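Dehydroascorbate reductase (Chlamydomonas reinhardtii, PDB 5XFT) probably catalyses the glutathione-dependent reduction of dehydroascorbate to ascorbate, with release of glutathione disulfide, as a member of the glutathione S-transferase superfamily. Local coordinates at residues V4-V9 with K39-D44; K161-V166 with H199-T204. All coordinates share one frame; numbering follows the deposited sequence.

Contact 1. Residues V4-V9 with K39-D44; sequences VTTIYV and KMEYID
Ile43 N donates to Val9 O over 2.7 Å, the shortest of five backbone bonds that join residues 4-9 to residues 39-44. The others follow the alternation expected of parallel strands: Thr5 O accepts from Lys39 N, Ile7 N and Ile7 O engage Lys39 O and Glu41 N, and Val9 N reaches Glu41 O. The Glu41 N–Ile7 O bond differs in approach, its donor lying 44° above the carbonyl plane. Close CA-H···O contacts fill in between, as from Tyr8 CA to Glu41 O at 3.2 Å. This pairing illustrates the beta-alpha-beta crossover of the thioredoxin-like GST N-terminal domain: the connection between the two strands runs through helix 22-33, while strand 62-64 runs along the other edge of strand 5-12. On the sheet face bearing Ile7 and Val9, Val9 CG2 sits 3.8 Å from Met40 CE and equally far from Tyr42 CD1; Val9 packs on Cys24 and Met40 on Leu28 of the helix. Bending at chi3 (73°) brings the Met40 methyl to that branch. On the opposite face, the Tyr8 ring and the Glu41 chain run side by side in the same direction, CD1 lying 3.5 Å from Glu41 CB. Thr6 CG2 stands 3.5 Å above one face of this ring, offset toward its rim, and Trp51 meets it edge-to-face. Within residues 39-44, Lys39 NZ forms a salt bridge, with a weak hydrogen bond, to Glu41 OE2.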
ATOM      1  N   VAL A   4       7.901  -9.521 -19.653  1.00 26.98           N
ATOM      2  CA  VAL A   4       7.639  -8.314 -18.884  1.00 18.21           C
ATOM      3  C   VAL A   4       8.251  -8.464 -17.498  1.00 19.59           C
ATOM      4  O   VAL A   4       8.856  -9.493 -17.171  1.00 22.43           O
ATOM      5  CB  VAL A   4       6.126  -8.031 -18.796  1.00 20.13           C
ATOM      6  CG1 VAL A   4       5.532  -7.870 -20.194  1.00 20.38           C
ATOM      7  CG2 VAL A   4       5.412  -9.143 -18.031  1.00 13.48           C
ATOM      8  N   THR A   5       8.084  -7.441 -16.670  1.00 18.14           N
ATOM      9  CA  THR A   5       8.614  -7.468 -15.317  1.00 19.86           C
ATOM     10  C   THR A   5       7.826  -8.440 -14.441  1.00 14.92           C
ATOM     11  O   THR A   5       6.592  -8.484 -14.487  1.00  7.29           O
ATOM     12  CB  THR A   5       8.573  -6.060 -14.724  1.00 20.22           C
ATOM     13  OG1 THR A   5       9.482  -5.221 -15.448  1.00 29.49           O
ATOM     14  CG2 THR A   5       8.952  -6.072 -13.254  1.00 16.98           C
ATOM     15  N   THR A   6       8.549  -9.225 -13.642  1.00  9.01           N
ATOM     16  CA  THR A   6       7.932 -10.078 -12.634  1.00 13.04           C
ATOM     17  C   THR A   6       7.899  -9.357 -11.290  1.00  9.94           C
ATOM     18  O   THR A   6       8.906  -8.795 -10.853  1.00 10.75           O
ATOM     19  CB  THR A   6       8.696 -11.394 -12.485  1.00 13.71           C
ATOM     20  OG1 THR A   6       8.900 -11.973 -13.773  1.00 17.19           O
ATOM     21  CG2 THR A   6       7.909 -12.373 -11.609  1.00 15.46           C
ATOM     22  N   ILE A   7       6.753  -9.396 -10.631  1.00  9.37           N
ATOM     23  CA  ILE A   7       6.584  -8.798  -9.317  1.00 12.80           C
ATOM     24  C   ILE A   7       6.201  -9.922  -8.364  1.00 13.36           C
ATOM     25  O   ILE A   7       5.075 -10.428  -8.399  1.00 17.17           O
ATOM     26  CB  ILE A   7       5.543  -7.675  -9.318  1.00  9.32           C
ATOM     27  CG1 ILE A   7       5.849  -6.685 -10.439  1.00  8.29           C
ATOM     28  CG2 ILE A   7       5.568  -6.929  -7.991  1.00  7.28           C
ATOM     29  CD1 ILE A   7       4.878  -5.508 -10.480  1.00  9.46           C
ATOM     30  N   TYR A   8       7.151 -10.338  -7.532  1.00 16.52           N
ATOM     31  CA  TYR A   8       6.906 -11.313  -6.479  1.00 13.22           C
ATOM     32  C   TYR A   8       6.252 -10.604  -5.305  1.00 17.07           C
ATOM     33  O   TYR A   8       6.842  -9.681  -4.716  1.00 16.57           O
ATOM     34  CB  TYR A   8       8.203 -11.983  -6.050  1.00  3.35           C
ATOM     35  CG  TYR A   8       8.938 -12.632  -7.191  1.00  6.52           C
ATOM     36  CD1 TYR A   8       8.785 -13.982  -7.463  1.00 10.00           C
ATOM     37  CD2 TYR A   8       9.790 -11.894  -7.997  1.00  5.93           C
ATOM     38  CE1 TYR A   8       9.457 -14.575  -8.509  1.00 10.79           C
ATOM     39  CE2 TYR A   8      10.459 -12.474  -9.046  1.00  9.70           C
ATOM     40  CZ  TYR A   8      10.290 -13.813  -9.302  1.00 11.12           C
ATOM     41  OH  TYR A   8      10.972 -14.399 -10.349  1.00  8.39           O
ATOM     42  N   VAL A   9       5.028 -11.037  -4.987  1.00 11.92           N
ATOM     43  CA  VAL A   9       4.194 -10.437  -3.959  1.00 15.69           C
ATOM     44  C   VAL A   9       3.678 -11.541  -3.048  1.00 11.19           C
ATOM     45  O   VAL A   9       3.847 -12.729  -3.320  1.00  4.83           O
ATOM     46  CB  VAL A   9       3.013  -9.644  -4.556  1.00 19.86           C
ATOM     47  CG1 VAL A   9       3.512  -8.475  -5.385  1.00 19.39           C
ATOM     48  CG2 VAL A   9       2.137 -10.561  -5.394  1.00 15.48           C
ATOM     49  N   LYS A  39       3.798  -9.133 -14.509  1.00 29.68           N
ATOM     50  CA  LYS A  39       3.250 -10.436 -14.178  1.00 23.65           C
ATOM     51  C   LYS A  39       3.496 -10.703 -12.701  1.00 19.44           C
ATOM     52  O   LYS A  39       4.630 -10.587 -12.232  1.00 16.33           O
ATOM     53  CB  LYS A  39       3.882 -11.530 -15.039  1.00 31.38           C
ATOM     54  CG  LYS A  39       2.993 -12.739 -15.208  1.00 47.05           C
ATOM     55  CD  LYS A  39       3.690 -14.000 -14.752  1.00 59.49           C
ATOM     56  CE  LYS A  39       2.683 -15.089 -14.438  1.00 66.44           C
ATOM     57  NZ  LYS A  39       3.224 -16.037 -13.430  1.00 68.15           N
ATOM     58  N   MET A  40       2.441 -11.050 -11.969  1.00 23.78           N
ATOM     59  CA  MET A  40       2.557 -11.360 -10.551  1.00 15.81           C
ATOM     60  C   MET A  40       2.970 -12.806 -10.340  1.00 16.20           C
ATOM     61  O   MET A  40       2.419 -13.719 -10.958  1.00 26.03           O
ATOM     62  CB  MET A  40       1.252 -11.078  -9.807  1.00 10.54           C
ATOM     63  CG  MET A  40       0.976  -9.600  -9.573  1.00 17.04           C
ATOM     64  SD  MET A  40      -0.751  -9.236  -9.226  1.00 24.23           S
ATOM     65  CE  MET A  40      -0.846  -9.884  -7.602  1.00 32.92           C
ATOM     66  N   GLU A  41       3.955 -13.001  -9.473  1.00 17.13           N
ATOM     67  CA  GLU A  41       4.315 -14.306  -8.946  1.00  8.19           C
ATOM     68  C   GLU A  41       4.031 -14.285  -7.452  1.00 12.94           C
ATOM     69  O   GLU A  41       4.494 -13.384  -6.745  1.00 21.95           O
ATOM     70  CB  GLU A  41       5.785 -14.617  -9.227  1.00 11.25           C
ATOM     71  CG  GLU A  41       6.085 -16.087  -9.421  1.00 24.32           C
ATOM     72  CD  GLU A  41       5.619 -16.593 -10.761  1.00 31.55           C
ATOM     73  OE1 GLU A  41       4.764 -17.496 -10.761  1.00 38.78           O
ATOM     74  OE2 GLU A  41       6.090 -16.082 -11.800  1.00 36.72           O
ATOM     75  N   TYR A  42       3.250 -15.251  -6.977  1.00 16.10           N
ATOM     76  CA  TYR A  42       2.786 -15.256  -5.597  1.00 14.89           C
ATOM     77  C   TYR A  42       3.738 -16.051  -4.721  1.00 16.73           C
ATOM     78  O   TYR A  42       4.088 -17.191  -5.044  1.00 10.76           O
ATOM     79  CB  TYR A  42       1.381 -15.841  -5.499  1.00 20.00           C
ATOM     80  CG  TYR A  42       0.395 -15.083  -6.324  1.00 23.41           C
ATOM     81  CD1 TYR A  42       0.102 -13.767  -6.028  1.00 19.17           C
ATOM     82  CD2 TYR A  42      -0.230 -15.669  -7.416  1.00 30.37           C
ATOM     83  CE1 TYR A  42      -0.793 -13.057  -6.780  1.00 21.33           C
ATOM     84  CE2 TYR A  42      -1.133 -14.956  -8.183  1.00 28.39           C
ATOM     85  CZ  TYR A  42      -1.408 -13.648  -7.855  1.00 26.46           C
ATOM     86  OH  TYR A  42      -2.304 -12.921  -8.603  1.00 35.13           O
ATOM     87  N   ILE A  43       4.157 -15.444  -3.618  1.00 20.29           N
ATOM     88  CA  ILE A  43       4.961 -16.117  -2.611  1.00 13.77           C
ATOM     89  C   ILE A  43       4.030 -16.529  -1.481  1.00 14.61           C
ATOM     90  O   ILE A  43       3.303 -15.695  -0.921  1.00  5.36           O
ATOM     91  CB  ILE A  43       6.091 -15.217  -2.090  1.00 12.55           C
ATOM     92  CG1 ILE A  43       6.980 -14.721  -3.238  1.00  9.94           C
ATOM     93  CG2 ILE A  43       6.893 -15.952  -1.025  1.00  5.38           C
ATOM     94  CD1 ILE A  43       7.866 -15.774  -3.849  1.00  6.38           C
ATOM     95  N   ASP A  44       4.038 -17.815  -1.163  1.00 12.91           N
ATOM     96  CA  ASP A  44       3.329 -18.330  -0.004  1.00 22.48           C
ATOM     97  C   ASP A  44       4.227 -18.166   1.217  1.00 22.48           C
ATOM     98  O   ASP A  44       5.293 -18.783   1.289  1.00 23.11           O
ATOM     99  CB  ASP A  44       2.946 -19.792  -0.247  1.00 30.36           C
ATOM    100  CG  ASP A  44       2.483 -20.514   1.009  1.00 31.62           C
ATOM    101  OD1 ASP A  44       2.552 -21.760   1.011  1.00 34.74           O
ATOM    102  OD2 ASP A  44       2.063 -19.857   1.985  1.00 31.83           O
TER

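Contact 2. Residues K161-V166 with H199-T204; sequences KLYHAV and HVDYGT
Tyr163 reaches from helix 153-173 to Asp201 and Tyr202, in the loop before helix 204-212. Its CB points toward that loop, and CG lies anti to the backbone N (chi1 -166°). Along one side of the ring, CD2 comes within 3.9 Å of Tyr202 OH, and CE2 lies 3.6 Å from Asp201 OD1 with Tyr202 CE1 also beside it; the two tyrosines slide past each other in opposite directions, their planes 35° apart. At the tip, OH donates to the syn lone pair of Asp201 OD1 over 2.9 Å, with Thr204 CG2 and Gly203 CA packed nearby. The same oxygen takes Gly203 N on its anti side at 2.9 Å, 28° out of the carboxylate plane, in an Asx turn that leads into Gly203, the N-cap residue of helix 204-212. Beside this pair, Tyr202 OH lies in the plane of the His164 ring at its edge, 3.1 Å from NE2, in a weak bond. Tyr202 OH has its stronger partner in His25 ND1, which carries the network from the GST-type helical domain to the N-terminal domain; His164 ND1 bonds Trp211 NE1. Two donors on Asp201 OD1, with a weak bond from Trp197 NE1 to OD2, would be expected to stabilise a negative carboxylate and fix its rotation.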
ATOM      1  N   LYS A 161      -1.945   1.577   3.169  1.00 20.22           N
ATOM      2  CA  LYS A 161      -1.910   1.688   4.626  1.00 20.27           C
ATOM      3  C   LYS A 161      -3.253   2.155   5.180  1.00 26.08           C
ATOM      4  O   LYS A 161      -3.729   1.631   6.192  1.00 31.14           O
ATOM      5  CB  LYS A 161      -0.791   2.631   5.056  1.00 13.48           C
ATOM      6  CG  LYS A 161       0.558   2.262   4.487  1.00 22.62           C
ATOM      7  CD  LYS A 161       1.662   3.158   5.014  1.00 27.86           C
ATOM      8  CE  LYS A 161       2.974   2.879   4.296  1.00 32.62           C
ATOM      9  NZ  LYS A 161       4.104   3.690   4.840  1.00 38.89           N
ATOM     10  N   LEU A 162      -3.887   3.126   4.521  1.00 25.48           N
ATOM     11  CA  LEU A 162      -5.193   3.588   4.975  1.00 30.54           C
ATOM     12  C   LEU A 162      -6.246   2.496   4.822  1.00 34.36           C
ATOM     13  O   LEU A 162      -7.125   2.346   5.682  1.00 39.01           O
ATOM     14  CB  LEU A 162      -5.595   4.845   4.202  1.00 30.59           C
ATOM     15  CG  LEU A 162      -6.937   5.486   4.544  1.00 25.21           C
ATOM     16  CD1 LEU A 162      -6.908   6.089   5.933  1.00 24.11           C
ATOM     17  CD2 LEU A 162      -7.289   6.536   3.505  1.00 30.42           C
ATOM     18  N   TYR A 163      -6.173   1.736   3.727  1.00 27.09           N
ATOM     19  CA  TYR A 163      -7.065   0.598   3.518  1.00 23.86           C
ATOM     20  C   TYR A 163      -6.987  -0.372   4.690  1.00 25.72           C
ATOM     21  O   TYR A 163      -8.006  -0.718   5.311  1.00 31.08           O
ATOM     22  CB  TYR A 163      -6.675  -0.094   2.211  1.00 26.50           C
ATOM     23  CG  TYR A 163      -7.677  -1.079   1.645  1.00 27.79           C
ATOM     24  CD1 TYR A 163      -9.017  -1.040   2.005  1.00 22.69           C
ATOM     25  CD2 TYR A 163      -7.266  -2.059   0.752  1.00 26.75           C
ATOM     26  CE1 TYR A 163      -9.916  -1.942   1.477  1.00 27.04           C
ATOM     27  CE2 TYR A 163      -8.153  -2.960   0.223  1.00 26.70           C
ATOM     28  CZ  TYR A 163      -9.476  -2.904   0.586  1.00 28.79           C
ATOM     29  OH  TYR A 163     -10.355  -3.816   0.050  1.00 29.87           O
ATOM     30  N   HIS A 164      -5.764  -0.807   5.014  1.00 20.41           N
ATOM     31  CA  HIS A 164      -5.559  -1.673   6.168  1.00 23.65           C
ATOM     32  C   HIS A 164      -6.083  -1.031   7.445  1.00 29.47           C
ATOM     33  O   HIS A 164      -6.685  -1.709   8.286  1.00 26.08           O
ATOM     34  CB  HIS A 164      -4.077  -2.005   6.316  1.00 14.44           C
ATOM     35  CG  HIS A 164      -3.609  -3.091   5.403  1.00 19.96           C
ATOM     36  ND1 HIS A 164      -3.122  -4.294   5.870  1.00 24.70           N
ATOM     37  CD2 HIS A 164      -3.551  -3.159   4.053  1.00 21.65           C
ATOM     38  CE1 HIS A 164      -2.784  -5.056   4.846  1.00 24.92           C
ATOM     39  NE2 HIS A 164      -3.035  -4.391   3.731  1.00 28.68           N
ATOM     40  N   ALA A 165      -5.872   0.278   7.604  1.00 30.76           N
ATOM     41  CA  ALA A 165      -6.264   0.946   8.842  1.00 27.51           C
ATOM     42  C   ALA A 165      -7.774   0.891   9.040  1.00 28.63           C
ATOM     43  O   ALA A 165      -8.259   0.436  10.083  1.00 33.63           O
ATOM     44  CB  ALA A 165      -5.764   2.392   8.848  1.00 20.99           C
ATOM     45  N   VAL A 166      -8.542   1.335   8.042  1.00 26.66           N
ATOM     46  CA  VAL A 166      -9.988   1.383   8.231  1.00 32.99           C
ATOM     47  C   VAL A 166     -10.565  -0.026   8.339  1.00 40.56           C
ATOM     48  O   VAL A 166     -11.372  -0.309   9.237  1.00 44.33           O
ATOM     49  CB  VAL A 166     -10.671   2.218   7.124  1.00 33.36           C
ATOM     50  CG1 VAL A 166     -10.115   3.635   7.109  1.00 30.00           C
ATOM     51  CG2 VAL A 166     -10.517   1.585   5.753  1.00 40.08           C
ATOM     52  N   HIS A 199      -7.868  -3.242 -10.130  1.00 26.14           N
ATOM     53  CA  HIS A 199      -7.107  -4.343 -10.705  1.00 28.15           C
ATOM     54  C   HIS A 199      -6.379  -5.144  -9.637  1.00 29.56           C
ATOM     55  O   HIS A 199      -6.150  -6.344  -9.814  1.00 29.25           O
ATOM     56  CB  HIS A 199      -6.127  -3.812 -11.748  1.00 28.59           C
ATOM     57  CG  HIS A 199      -6.796  -3.260 -12.966  1.00 37.66           C
ATOM     58  ND1 HIS A 199      -8.157  -3.349 -13.168  1.00 38.55           N
ATOM     59  CD2 HIS A 199      -6.296  -2.614 -14.046  1.00 37.28           C
ATOM     60  CE1 HIS A 199      -8.466  -2.782 -14.321  1.00 40.87           C
ATOM     61  NE2 HIS A 199      -7.355  -2.329 -14.874  1.00 40.44           N
ATOM     62  N   VAL A 200      -6.029  -4.512  -8.519  1.00 29.78           N
ATOM     63  CA  VAL A 200      -5.157  -5.148  -7.540  1.00 25.69           C
ATOM     64  C   VAL A 200      -5.759  -5.052  -6.144  1.00 24.17           C
ATOM     65  O   VAL A 200      -5.032  -5.011  -5.148  1.00 20.34           O
ATOM     66  CB  VAL A 200      -3.749  -4.522  -7.592  1.00 23.85           C
ATOM     67  CG1 VAL A 200      -3.067  -4.872  -8.913  1.00 22.34           C
ATOM     68  CG2 VAL A 200      -3.826  -3.006  -7.434  1.00 18.39           C
ATOM     69  N   ASP A 201      -7.089  -5.029  -6.060  1.00 33.31           N
ATOM     70  CA  ASP A 201      -7.782  -5.041  -4.773  1.00 38.58           C
ATOM     71  C   ASP A 201      -7.857  -6.477  -4.266  1.00 38.95           C
ATOM     72  O   ASP A 201      -8.542  -7.317  -4.860  1.00 39.00           O
ATOM     73  CB  ASP A 201      -9.176  -4.432  -4.907  1.00 36.88           C
ATOM     74  CG  ASP A 201      -9.843  -4.171  -3.558  1.00 39.74           C
ATOM     75  OD1 ASP A 201      -9.440  -4.785  -2.546  1.00 41.11           O
ATOM     76  OD2 ASP A 201     -10.787  -3.352  -3.513  1.00 41.23           O
ATOM     77  N   TYR A 202      -7.156  -6.762  -3.165  1.00 36.38           N
ATOM     78  CA  TYR A 202      -7.169  -8.101  -2.588  1.00 30.85           C
ATOM     79  C   TYR A 202      -8.375  -8.350  -1.686  1.00 38.93           C
ATOM     80  O   TYR A 202      -8.700  -9.513  -1.423  1.00 41.55           O
ATOM     81  CB  TYR A 202      -5.872  -8.357  -1.811  1.00 16.50           C
ATOM     82  CG  TYR A 202      -5.309  -7.131  -1.128  1.00 18.47           C
ATOM     83  CD1 TYR A 202      -5.779  -6.728   0.116  1.00 20.20           C
ATOM     84  CD2 TYR A 202      -4.307  -6.375  -1.727  1.00 17.71           C
ATOM     85  CE1 TYR A 202      -5.266  -5.604   0.746  1.00 20.53           C
ATOM     86  CE2 TYR A 202      -3.785  -5.256  -1.104  1.00 21.27           C
ATOM     87  CZ  TYR A 202      -4.271  -4.874   0.133  1.00 22.76           C
ATOM     88  OH  TYR A 202      -3.766  -3.757   0.762  1.00 21.77           O
ATOM     89  N   GLY A 203      -9.039  -7.304  -1.202  1.00 35.85           N
ATOM     90  CA  GLY A 203     -10.261  -7.481  -0.444  1.00 31.09           C
ATOM     91  C   GLY A 203     -10.040  -7.418   1.061  1.00 31.04           C
ATOM     92  O   GLY A 203      -8.922  -7.538   1.569  1.00 33.00           O
ATOM     93  N   THR A 204     -11.151  -7.250   1.792  1.00 35.13           N
ATOM     94  CA  THR A 204     -11.063  -6.988   3.228  1.00 31.67           C
ATOM     95  C   THR A 204     -10.767  -8.250   4.028  1.00 29.45           C
ATOM     96  O   THR A 204     -10.105  -8.173   5.071  1.00 28.09           O
ATOM     97  CB  THR A 204     -12.348  -6.336   3.744  1.00 37.56           C
ATOM     98  OG1 THR A 204     -13.414  -7.291   3.750  1.00 35.80           O
ATOM     99  CG2 THR A 204     -12.738  -5.145   2.871  1.00 40.80           C
TER

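Overall arrangement
The two contacts show contrasting ways in which one GST-type fold holds its parts together. Contact 1, whose centre lies about 16 Å from the centre of the chain, joins two neighbouring strands of the N-terminal domain through main-chain bonds, with side chains adding apolar packing on one face and a mixed aromatic and charged patch on the other. Contact 2, whose centre lies about 8 Å from that of the chain, ties a helix to a loop in the C-terminal domain through side chains, so its polar bonds are made by hydroxyl, imidazole and carboxylate groups. Both are partly buried, and both meet helix 22-33: Val9 and Met40 from the sheet, Tyr202 at His25 and His164 at Pro22 from the helical domain.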